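Local coordinates for branched-chain amino acid aminotransferase (Thermoproteus uzoniensis, PDB 5CE8), which probably transfers the amino group of leucine, isoleucine or valine to 2-oxoglutarate, using pyridoxal 5'-phosphate as cofactor, at residues Glu200-Val205 with Ala255-Thr260; Ala262-Ile267 with Lys283-Tyr288; Tyr182-Met187 with Glu196-Asn201. One frame throughout, in Å; residues are numbered along the deposited sequence.

Contact 1 of 3, residues Glu200-Val205 with Ala255-Thr260. With PLP (pyridoxal-5'-phosphate), chain D.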
loop_
_atom_site.group_PDB
_atom_site.type_symbol
_atom_site.label_atom_id
_atom_site.label_comp_id
_atom_site.label_asym_id
_atom_site.label_seq_id
_atom_site.Cartn_x
_atom_site.Cartn_y
_atom_site.Cartn_z
ATOM N N GLU A 200 21.291 3.584 -12.155
ATOM C CA GLU A 200 21.754 4.998 -12.090
ATOM C C GLU A 200 20.924 5.738 -11.131
ATOM O O GLU A 200 19.713 5.490 -11.127
ATOM C CB GLU A 200 21.552 5.692 -13.441
ATOM C CG GLU A 200 22.309 5.121 -14.690
ATOM C CD GLU A 200 21.536 3.989 -15.387
ATOM O OE1 GLU A 200 22.091 3.391 -16.300
ATOM O OE2 GLU A 200 20.413 3.600 -15.027
ATOM N N ASN A 201 21.480 6.754 -10.466
ATOM C CA ASN A 201 20.642 7.677 -9.652
ATOM C C ASN A 201 20.166 8.725 -10.625
ATOM O O ASN A 201 20.681 8.841 -11.765
ATOM C CB ASN A 201 21.347 8.323 -8.498
ATOM C CG ASN A 201 21.754 7.306 -7.404
ATOM O OD1 ASN A 201 22.893 7.136 -7.168
ATOM N ND2 ASN A 201 20.810 6.623 -6.804
ATOM N N ILE A 202 19.129 9.414 -10.218
ATOM C CA ILE A 202 18.418 10.396 -11.088
ATOM C C ILE A 202 18.414 11.762 -10.403
ATOM O O ILE A 202 18.235 11.862 -9.168
ATOM C CB ILE A 202 16.923 10.049 -11.273
ATOM C CG1 ILE A 202 16.783 8.621 -11.715
ATOM C CG2 ILE A 202 16.224 10.935 -12.332
ATOM C CD1 ILE A 202 15.345 8.161 -11.936
ATOM N N PHE A 203 18.602 12.823 -11.220
ATOM C CA PHE A 203 18.511 14.207 -10.794
ATOM C C PHE A 203 17.581 14.999 -11.726
ATOM O O PHE A 203 17.627 14.866 -12.954
ATOM C CB PHE A 203 19.921 14.881 -10.810
ATOM C CG PHE A 203 20.784 14.561 -9.648
ATOM C CD1 PHE A 203 21.570 13.427 -9.665
ATOM C CD2 PHE A 203 21.001 15.488 -8.643
ATOM C CE1 PHE A 203 22.417 13.104 -8.641
ATOM C CE2 PHE A 203 21.893 15.156 -7.596
ATOM C CZ PHE A 203 22.581 13.967 -7.591
ATOM N N ILE A 204 16.751 15.885 -11.183
ATOM C CA ILE A 204 16.122 16.822 -12.095
ATOM C C ILE A 204 16.565 18.249 -11.787
ATOM O O ILE A 204 16.979 18.502 -10.731
ATOM C CB ILE A 204 14.583 16.676 -12.076
ATOM C CG1 ILE A 204 14.028 17.059 -10.708
ATOM C CG2 ILE A 204 14.212 15.250 -12.542
ATOM C CD1 ILE A 204 12.512 17.143 -10.709
ATOM N N VAL A 205 16.313 19.185 -12.700
ATOM C CA VAL A 205 16.397 20.601 -12.369
ATOM C C VAL A 205 15.014 21.191 -12.545
ATOM O O VAL A 205 14.365 21.011 -13.487
ATOM C CB VAL A 205 17.427 21.390 -13.103
ATOM C CG1 VAL A 205 17.575 22.770 -12.558
ATOM C CG2 VAL A 205 18.797 20.768 -12.999
ATOM N N ALA A 255 17.003 17.062 -16.734
ATOM C CA ALA A 255 17.109 15.748 -16.062
ATOM C C ALA A 255 18.338 15.014 -16.522
ATOM O O ALA A 255 18.817 15.184 -17.654
ATOM C CB ALA A 255 15.881 14.865 -16.294
ATOM N N PHE A 256 18.916 14.311 -15.589
ATOM C CA PHE A 256 20.078 13.471 -15.853
ATOM C C PHE A 256 20.221 12.294 -14.874
ATOM O O PHE A 256 19.810 12.341 -13.721
ATOM C CB PHE A 256 21.371 14.308 -15.897
ATOM C CG PHE A 256 21.742 15.051 -14.644
ATOM C CD1 PHE A 256 21.195 16.288 -14.368
ATOM C CD2 PHE A 256 22.697 14.551 -13.752
ATOM C CE1 PHE A 256 21.601 17.060 -13.247
ATOM C CE2 PHE A 256 23.097 15.310 -12.660
ATOM C CZ PHE A 256 22.506 16.533 -12.354
ATOM N N PHE A 257 20.837 11.249 -15.401
ATOM C CA PHE A 257 21.268 10.070 -14.665
ATOM C C PHE A 257 22.751 10.211 -14.310
ATOM O O PHE A 257 23.562 10.828 -15.058
ATOM C CB PHE A 257 21.261 8.858 -15.564
ATOM C CG PHE A 257 19.919 8.301 -15.898
ATOM C CD1 PHE A 257 19.100 7.828 -14.926
ATOM C CD2 PHE A 257 19.479 8.220 -17.261
ATOM C CE1 PHE A 257 17.889 7.233 -15.256
ATOM C CE2 PHE A 257 18.263 7.673 -17.571
ATOM C CZ PHE A 257 17.454 7.159 -16.562
ATOM N N VAL A 258 23.112 9.604 -13.160
ATOM C CA VAL A 258 24.480 9.581 -12.648
ATOM C C VAL A 258 24.754 8.142 -12.170
ATOM O O VAL A 258 23.796 7.441 -11.698
ATOM C CB VAL A 258 24.782 10.654 -11.566
ATOM C CG1 VAL A 258 24.354 12.025 -12.058
ATOM C CG2 VAL A 258 24.088 10.342 -10.278
ATOM N N GLY A 259 26.014 7.711 -12.390
ATOM C CA GLY A 259 26.469 6.424 -11.978
ATOM C C GLY A 259 27.882 6.253 -12.458
ATOM O O GLY A 259 28.350 7.006 -13.341
ATOM N N THR A 260 28.563 5.260 -11.855
ATOM C CA THR A 260 29.922 5.048 -12.126
ATOM C C THR A 260 30.000 4.824 -13.617
ATOM O O THR A 260 30.795 5.530 -14.265
ATOM C CB THR A 260 30.561 3.940 -11.277
ATOM O OG1 THR A 260 30.745 4.423 -9.935
ATOM C CG2 THR A 260 31.991 3.527 -11.826
HETATM N N1 PLP D . 21.628 2.891 -8.578
HETATM C C2 PLP D . 21.684 1.581 -8.359
HETATM C C2A PLP D . 20.432 0.762 -8.264
HETATM C C3 PLP D . 22.963 0.887 -8.305
HETATM O O3 PLP D . 22.999 -0.499 -8.172
HETATM C C4 PLP D . 24.206 1.696 -8.442
HETATM C C4A PLP D . 25.593 1.091 -8.381
HETATM C C5 PLP D . 24.002 3.158 -8.647
HETATM C C6 PLP D . 22.670 3.657 -8.704
HETATM C C5A PLP D . 25.105 4.152 -8.878
HETATM O O4P PLP D . 26.047 4.135 -7.867
HETATM P P PLP D . 27.496 4.677 -8.169
HETATM O O1P PLP D . 28.128 3.872 -9.355
HETATM O O2P PLP D . 27.379 6.134 -8.313
HETATM O O3P PLP D . 28.376 4.335 -6.999
#
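Thr260 grips one phosphate oxygen of PLP twice: OG1 donates to O1P at 2.7 Å, and the backbone N to O1P at 2.9 Å. Leading up to it in the chain, strand 255-259 runs antiparallel to strand 201-205, zipped to it by four backbone bonds. In the hydrogen-bonded pair of Asn201 and Val258, Asn201 N reaches Val258 O at 2.7 Å, nearly along the C=O axis, whereas Val258 N meets Asn201 O from above the carbonyl plane. Phe203 and Phe256 form the next such pair, with Phe203 N 2.8 Å from Phe256 O.

The side chains of these pairs share one face of the sheet, where Asn201, Phe203 and Val258 pack on helix 223-235 and Phe256 on helix 279-292. Phe256 holds CG in the crowded position between its backbone N and carbonyl carbon (chi1 61°), which brings its ring back toward strand 201-205. Phe203 CB therefore rests over one face in a CH-pi contact, 3.6 Å from the Phe256 centroid; the rings are nearly parallel but barely overlap. Val258 CG2 fits against the rim of the Phe203 ring, 3.6 Å from CE1. On the other face Phe257 lies alongside Ile202, with Ile202 CG1 4.0 Å from Phe257 CE1, and its CD1 touches Glu200 CB.

In buried Asn201, ND2 donates to Leu220 O and OD1 accepts weakly from Gly222 N, which fixes the amide's rotation; OD1 lies 3.8 Å from PLP C6. Largely apolar, strand 255-259 delivers Thr260, just past its end, with OG1 and backbone N both directed at the phosphate.

Contact 2 of 3, residues Ala262-Ile267 with Lys283-Tyr288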
loop_
_atom_site.group_PDB
_atom_site.type_symbol
_atom_site.label_atom_id
_atom_site.label_comp_id
_atom_site.label_asym_id
_atom_site.label_seq_id
_atom_site.Cartn_x
_atom_site.Cartn_y
_atom_site.Cartn_z
ATOM N N ALA A 262 27.544 5.184 -15.902
ATOM C CA ALA A 262 26.817 6.246 -16.602
ATOM C C ALA A 262 27.530 7.608 -16.667
ATOM O O ALA A 262 27.192 8.434 -17.571
ATOM C CB ALA A 262 25.435 6.423 -15.922
ATOM N N GLU A 263 28.407 7.894 -15.686
ATOM C CA GLU A 263 28.981 9.256 -15.482
ATOM C C GLU A 263 27.787 10.220 -15.289
ATOM O O GLU A 263 26.990 10.005 -14.347
ATOM C CB GLU A 263 29.951 9.571 -16.621
ATOM C CG GLU A 263 31.015 8.442 -16.774
ATOM C CD GLU A 263 32.094 8.685 -17.829
ATOM O OE1 GLU A 263 33.306 8.401 -17.609
ATOM O OE2 GLU A 263 31.719 9.119 -18.914
ATOM N N ILE A 264 27.689 11.262 -16.085
ATOM C CA ILE A 264 26.591 12.269 -16.009
ATOM C C ILE A 264 25.973 12.227 -17.371
ATOM O O ILE A 264 26.589 12.693 -18.321
ATOM C CB ILE A 264 27.122 13.722 -15.734
ATOM C CG1 ILE A 264 28.226 13.733 -14.631
ATOM C CG2 ILE A 264 25.975 14.683 -15.360
ATOM C CD1 ILE A 264 27.794 13.230 -13.269
ATOM N N THR A 265 24.788 11.625 -17.492
ATOM C CA THR A 265 24.154 11.471 -18.802
ATOM C C THR A 265 22.889 12.298 -18.719
ATOM O O THR A 265 22.044 12.003 -17.863
ATOM C CB THR A 265 23.903 9.986 -19.082
ATOM O OG1 THR A 265 25.148 9.300 -19.183
ATOM C CG2 THR A 265 23.054 9.772 -20.334
ATOM N N PRO A 266 22.750 13.351 -19.576
ATOM C CA PRO A 266 21.480 14.073 -19.823
ATOM C C PRO A 266 20.331 13.107 -20.201
ATOM O O PRO A 266 20.549 12.187 -20.996
ATOM C CB PRO A 266 21.801 14.925 -21.095
ATOM C CG PRO A 266 23.231 15.041 -21.144
ATOM C CD PRO A 266 23.752 13.728 -20.599
ATOM N N ILE A 267 19.127 13.346 -19.703
ATOM C CA ILE A 267 17.937 12.655 -20.141
ATOM C C ILE A 267 17.154 13.636 -21.084
ATOM O O ILE A 267 16.707 14.632 -20.625
ATOM C CB ILE A 267 17.107 12.205 -18.924
ATOM C CG1 ILE A 267 17.868 11.149 -18.179
ATOM C CG2 ILE A 267 15.850 11.506 -19.392
ATOM C CD1 ILE A 267 17.471 11.022 -16.741
ATOM N N LYS A 283 27.140 21.703 -16.962
ATOM C CA LYS A 283 28.166 22.238 -16.106
ATOM C C LYS A 283 28.554 21.126 -15.143
ATOM O O LYS A 283 29.755 20.900 -14.953
ATOM C CB LYS A 283 27.763 23.562 -15.397
ATOM C CG LYS A 283 28.712 24.022 -14.309
ATOM C CD LYS A 283 30.002 24.499 -15.007
ATOM C CE LYS A 283 31.076 25.188 -14.128
ATOM N NZ LYS A 283 30.705 26.579 -13.881
ATOM N N ILE A 284 27.605 20.384 -14.598
ATOM C CA ILE A 284 27.959 19.210 -13.709
ATOM C C ILE A 284 28.801 18.135 -14.502
ATOM O O ILE A 284 29.866 17.665 -14.031
ATOM C CB ILE A 284 26.736 18.592 -12.945
ATOM C CG1 ILE A 284 26.235 19.579 -11.878
ATOM C CG2 ILE A 284 27.181 17.362 -12.102
ATOM C CD1 ILE A 284 24.842 19.264 -11.421
ATOM N N ALA A 285 28.400 17.824 -15.735
ATOM C CA ALA A 285 29.126 16.855 -16.552
ATOM C C ALA A 285 30.597 17.321 -16.732
ATOM O O ALA A 285 31.554 16.558 -16.429
ATOM C CB ALA A 285 28.458 16.708 -17.898
ATOM N N GLU A 286 30.763 18.562 -17.221
ATOM C CA GLU A 286 32.132 19.187 -17.450
ATOM C C GLU A 286 32.977 19.156 -16.180
ATOM O O GLU A 286 34.164 18.820 -16.241
ATOM C CB GLU A 286 32.035 20.595 -18.004
ATOM C CG GLU A 286 31.455 20.742 -19.408
ATOM C CD GLU A 286 30.761 22.088 -19.667
ATOM O OE1 GLU A 286 30.696 22.956 -18.763
ATOM O OE2 GLU A 286 30.189 22.271 -20.772
ATOM N N THR A 287 32.388 19.449 -15.004
ATOM C CA THR A 287 33.132 19.510 -13.693
ATOM C C THR A 287 33.510 18.125 -13.251
ATOM O O THR A 287 34.736 17.843 -12.996
ATOM C CB THR A 287 32.279 20.197 -12.615
ATOM O OG1 THR A 287 31.779 21.453 -13.143
ATOM C CG2 THR A 287 33.009 20.428 -11.388
ATOM N N TYR A 288 32.547 17.209 -13.269
ATOM C CA TYR A 288 32.849 15.769 -13.046
ATOM C C TYR A 288 34.045 15.265 -13.897
ATOM O O TYR A 288 34.970 14.663 -13.357
ATOM C CB TYR A 288 31.624 14.876 -13.275
ATOM C CG TYR A 288 31.838 13.395 -12.876
ATOM C CD1 TYR A 288 31.864 13.014 -11.546
ATOM C CD2 TYR A 288 32.071 12.400 -13.799
ATOM C CE1 TYR A 288 32.122 11.694 -11.141
ATOM C CE2 TYR A 288 32.314 11.045 -13.389
ATOM C CZ TYR A 288 32.297 10.717 -12.059
ATOM O OH TYR A 288 32.508 9.447 -11.629
#
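Helix 279-292 packs on the corner at Ile264, where the loop that follows the PLP-binding Thr260 leads into strand 265-270 of the mixed sheet in this class IV aminotransferase. Ile264 has its CB directed toward the helix. Its CG1 stands beside the backbone N and anti to the carbonyl carbon, and reaches Ala285 CA at 3.8 Å. Ala285 offers only a methyl, so the branched side chain can come close: Ile264 CB lies 3.9 Å from Ala285 CB.

One turn further on, Tyr288 throws its CG anti to the backbone N (chi1 -172°), crossing Ile264 obliquely. Ile264 CG1 meets Tyr288 CB at 3.8 Å, while CD1 nears both Tyr288 CG and, on the preceding turn, Ile284 CG2. Ile264 also touches Phe256 and Val258 of strand 254-259 and Val228 of helix 223-235, which join it in one apolar core. Glu263 adds its CB to the Tyr288 ring but sends its carboxylate elsewhere, to the hydroxyl of Tyr49.

The corner itself is braced from within. Thr265 turns away from the helix, and its OG1 donates in the carbonyl plane to Ala262 O at 2.7 Å.

Contact 3 of 3, residues Tyr182-Met187 with Glu196-Asn201. With PLP (pyridoxal-5'-phosphate), chain D.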
loop_
_atom_site.group_PDB
_atom_site.type_symbol
_atom_site.label_atom_id
_atom_site.label_comp_id
_atom_site.label_asym_id
_atom_site.label_seq_id
_atom_site.Cartn_x
_atom_site.Cartn_y
_atom_site.Cartn_z
ATOM N N TYR A 182 14.023 2.487 -26.311
ATOM C CA TYR A 182 14.554 3.509 -25.359
ATOM C C TYR A 182 15.914 3.099 -24.864
ATOM O O TYR A 182 16.267 1.864 -24.855
ATOM C CB TYR A 182 13.670 3.636 -24.090
ATOM C CG TYR A 182 12.250 3.999 -24.420
ATOM C CD1 TYR A 182 11.889 5.325 -24.691
ATOM C CD2 TYR A 182 11.262 3.011 -24.529
ATOM C CE1 TYR A 182 10.595 5.660 -25.059
ATOM C CE2 TYR A 182 9.966 3.350 -24.884
ATOM C CZ TYR A 182 9.653 4.664 -25.172
ATOM O OH TYR A 182 8.368 4.992 -25.489
ATOM N N ASP A 183 16.665 4.065 -24.359
ATOM C CA ASP A 183 18.019 3.745 -23.929
ATOM C C ASP A 183 18.035 3.267 -22.469
ATOM O O ASP A 183 18.854 2.462 -22.113
ATOM C CB ASP A 183 18.937 4.936 -24.098
ATOM C CG ASP A 183 18.838 5.559 -25.453
ATOM O OD1 ASP A 183 19.220 4.858 -26.401
ATOM O OD2 ASP A 183 18.346 6.718 -25.600
ATOM N N GLU A 184 17.096 3.735 -21.635
ATOM C CA GLU A 184 17.160 3.388 -20.216
ATOM C C GLU A 184 15.763 3.503 -19.573
ATOM O O GLU A 184 14.818 4.196 -20.097
ATOM C CB GLU A 184 18.162 4.303 -19.417
ATOM C CG GLU A 184 18.472 3.927 -17.930
ATOM C CD GLU A 184 18.906 2.452 -17.806
ATOM O OE1 GLU A 184 20.119 2.239 -17.933
ATOM O OE2 GLU A 184 18.026 1.496 -17.780
ATOM N N ALA A 185 15.687 2.819 -18.426
ATOM C CA ALA A 185 14.502 2.765 -17.571
ATOM C C ALA A 185 14.498 3.763 -16.509
ATOM O O ALA A 185 15.521 4.056 -15.992
ATOM C CB ALA A 185 14.361 1.427 -16.922
ATOM N N ILE A 186 13.306 4.221 -16.124
ATOM C CA ILE A 186 13.128 4.909 -14.821
ATOM C C ILE A 186 12.183 4.059 -14.044
ATOM O O ILE A 186 11.165 3.709 -14.542
ATOM C CB ILE A 186 12.577 6.390 -14.952
ATOM C CG1 ILE A 186 13.733 7.363 -15.282
ATOM C CG2 ILE A 186 12.064 6.944 -13.618
ATOM C CD1 ILE A 186 13.320 8.439 -16.163
ATOM N N MET A 187 12.432 3.894 -12.731
ATOM C CA MET A 187 11.623 3.077 -11.917
ATOM C C MET A 187 11.045 3.910 -10.784
ATOM O O MET A 187 11.799 4.687 -10.110
ATOM C CB MET A 187 12.477 1.948 -11.253
ATOM C CG MET A 187 12.689 0.733 -12.163
ATOM S SD MET A 187 13.379 -0.713 -11.272
ATOM C CE MET A 187 14.936 -0.065 -11.363
ATOM N N GLU A 196 15.056 5.601 -9.351
ATOM C CA GLU A 196 16.320 5.000 -9.903
ATOM C C GLU A 196 16.186 4.834 -11.409
ATOM O O GLU A 196 15.067 4.728 -11.898
ATOM C CB GLU A 196 16.499 3.674 -9.276
ATOM C CG GLU A 196 17.065 3.582 -7.879
ATOM C CD GLU A 196 18.540 3.717 -7.808
ATOM O OE1 GLU A 196 19.213 3.616 -8.828
ATOM O OE2 GLU A 196 19.059 3.901 -6.724
ATOM N N GLY A 197 17.301 4.759 -12.150
ATOM C CA GLY A 197 17.298 4.131 -13.429
ATOM C C GLY A 197 17.545 2.662 -13.104
ATOM O O GLY A 197 17.743 2.269 -11.947
ATOM N N SER A 198 17.706 1.822 -14.071
ATOM C CA SER A 198 18.092 0.435 -13.768
ATOM C C SER A 198 19.398 0.305 -12.993
ATOM O O SER A 198 19.534 -0.519 -12.076
ATOM C CB SER A 198 18.076 -0.444 -15.038
ATOM O OG SER A 198 19.105 -0.152 -15.982
ATOM N N GLY A 199 20.349 1.139 -13.337
ATOM C CA GLY A 199 21.611 1.180 -12.678
ATOM C C GLY A 199 22.153 2.586 -12.431
ATOM O O GLY A 199 23.349 2.771 -12.563
ATOM N N GLU A 200 21.291 3.584 -12.155
ATOM C CA GLU A 200 21.754 4.998 -12.090
ATOM C C GLU A 200 20.924 5.738 -11.131
ATOM O O GLU A 200 19.713 5.490 -11.127
ATOM C CB GLU A 200 21.552 5.692 -13.441
ATOM C CG GLU A 200 22.309 5.121 -14.690
ATOM C CD GLU A 200 21.536 3.989 -15.387
ATOM O OE1 GLU A 200 22.091 3.391 -16.300
ATOM O OE2 GLU A 200 20.413 3.600 -15.027
ATOM N N ASN A 201 21.480 6.754 -10.466
ATOM C CA ASN A 201 20.642 7.677 -9.652
ATOM C C ASN A 201 20.166 8.725 -10.625
ATOM O O ASN A 201 20.681 8.841 -11.765
ATOM C CB ASN A 201 21.347 8.323 -8.498
ATOM C CG ASN A 201 21.754 7.306 -7.404
ATOM O OD1 ASN A 201 22.893 7.136 -7.168
ATOM N ND2 ASN A 201 20.810 6.623 -6.804
HETATM N N1 PLP D . 21.628 2.891 -8.578
HETATM C C2 PLP D . 21.684 1.581 -8.359
HETATM C C2A PLP D . 20.432 0.762 -8.264
HETATM C C3 PLP D . 22.963 0.887 -8.305
HETATM O O3 PLP D . 22.999 -0.499 -8.172
HETATM C C4 PLP D . 24.206 1.696 -8.442
HETATM C C4A PLP D . 25.593 1.091 -8.381
HETATM C C5 PLP D . 24.002 3.158 -8.647
HETATM C C6 PLP D . 22.670 3.657 -8.704
HETATM C C5A PLP D . 25.105 4.152 -8.878
HETATM O O4P PLP D . 26.047 4.135 -7.867
HETATM P P PLP D . 27.496 4.677 -8.169
HETATM O O1P PLP D . 28.128 3.872 -9.355
HETATM O O2P PLP D . 27.379 6.134 -8.313
HETATM O O3P PLP D . 28.376 4.335 -6.999
#
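Strands 184-188 and 194-197 form an antiparallel hairpin, in which Met187 N donates to Glu196 O at 2.9 Å, nearly along the C=O axis, and Glu196 N returns a weak bond to Met187 O. Next along, Ala185 O, buried without a hydrogen-bond partner, has Gly197 CA at 3.1 Å in a CA-H...O contact.

Glu184 extends with CG anti to its backbone N (chi1 -172°), then bends at chi2 toward Ser198. Its OE2 takes Ser198 OG at 2.7 Å from above the carboxylate plane and its neighbour Ala185 N through the anti lone pair; Arg178 adds a salt bridge. The other oxygen, OE1, stands tip to tip with Glu200 OE1 at 2.8 Å, so close that one acid is probably protonated. Gly199 N donates to Glu200 OE2, and Gly197, having no side chain, lets that oxygen draw near. Met187 bends at chi3 to lay CE against Gly197 O.

Glu196 turns its carboxylate away from the hairpin: OE2 accepts from Leu220 N, while OE1 lies 2.5 Å from N1 of PLP. An acid facing the pyridine nitrogen, likely to favour its protonated form, is characteristic of the cofactor site in fold-type IV aminotransferases.

In the fold
From the N terminus, contact 3 comes first and closes a short hairpin of eight intervening residues. Its second segment runs into the first of contact 1, the two sharing Glu200 and Asn201, so the chain passes from hairpin past the cofactor and into strand 201-206. Contact 1 then closes a loop of 49 residues that includes helix 223-235. Contact 2 follows in series, closing a loop of 15 residues that takes in the end of strand 265-270, strand 273-274 and the start of helix 279-292. None nests within or crosses another. The Phe257 ring links contacts 1 and 3 by packing on Gly197 and Glu184, while probable hydrogen bonds from Thr265 and Ile267 tie contact 2 to contact 1.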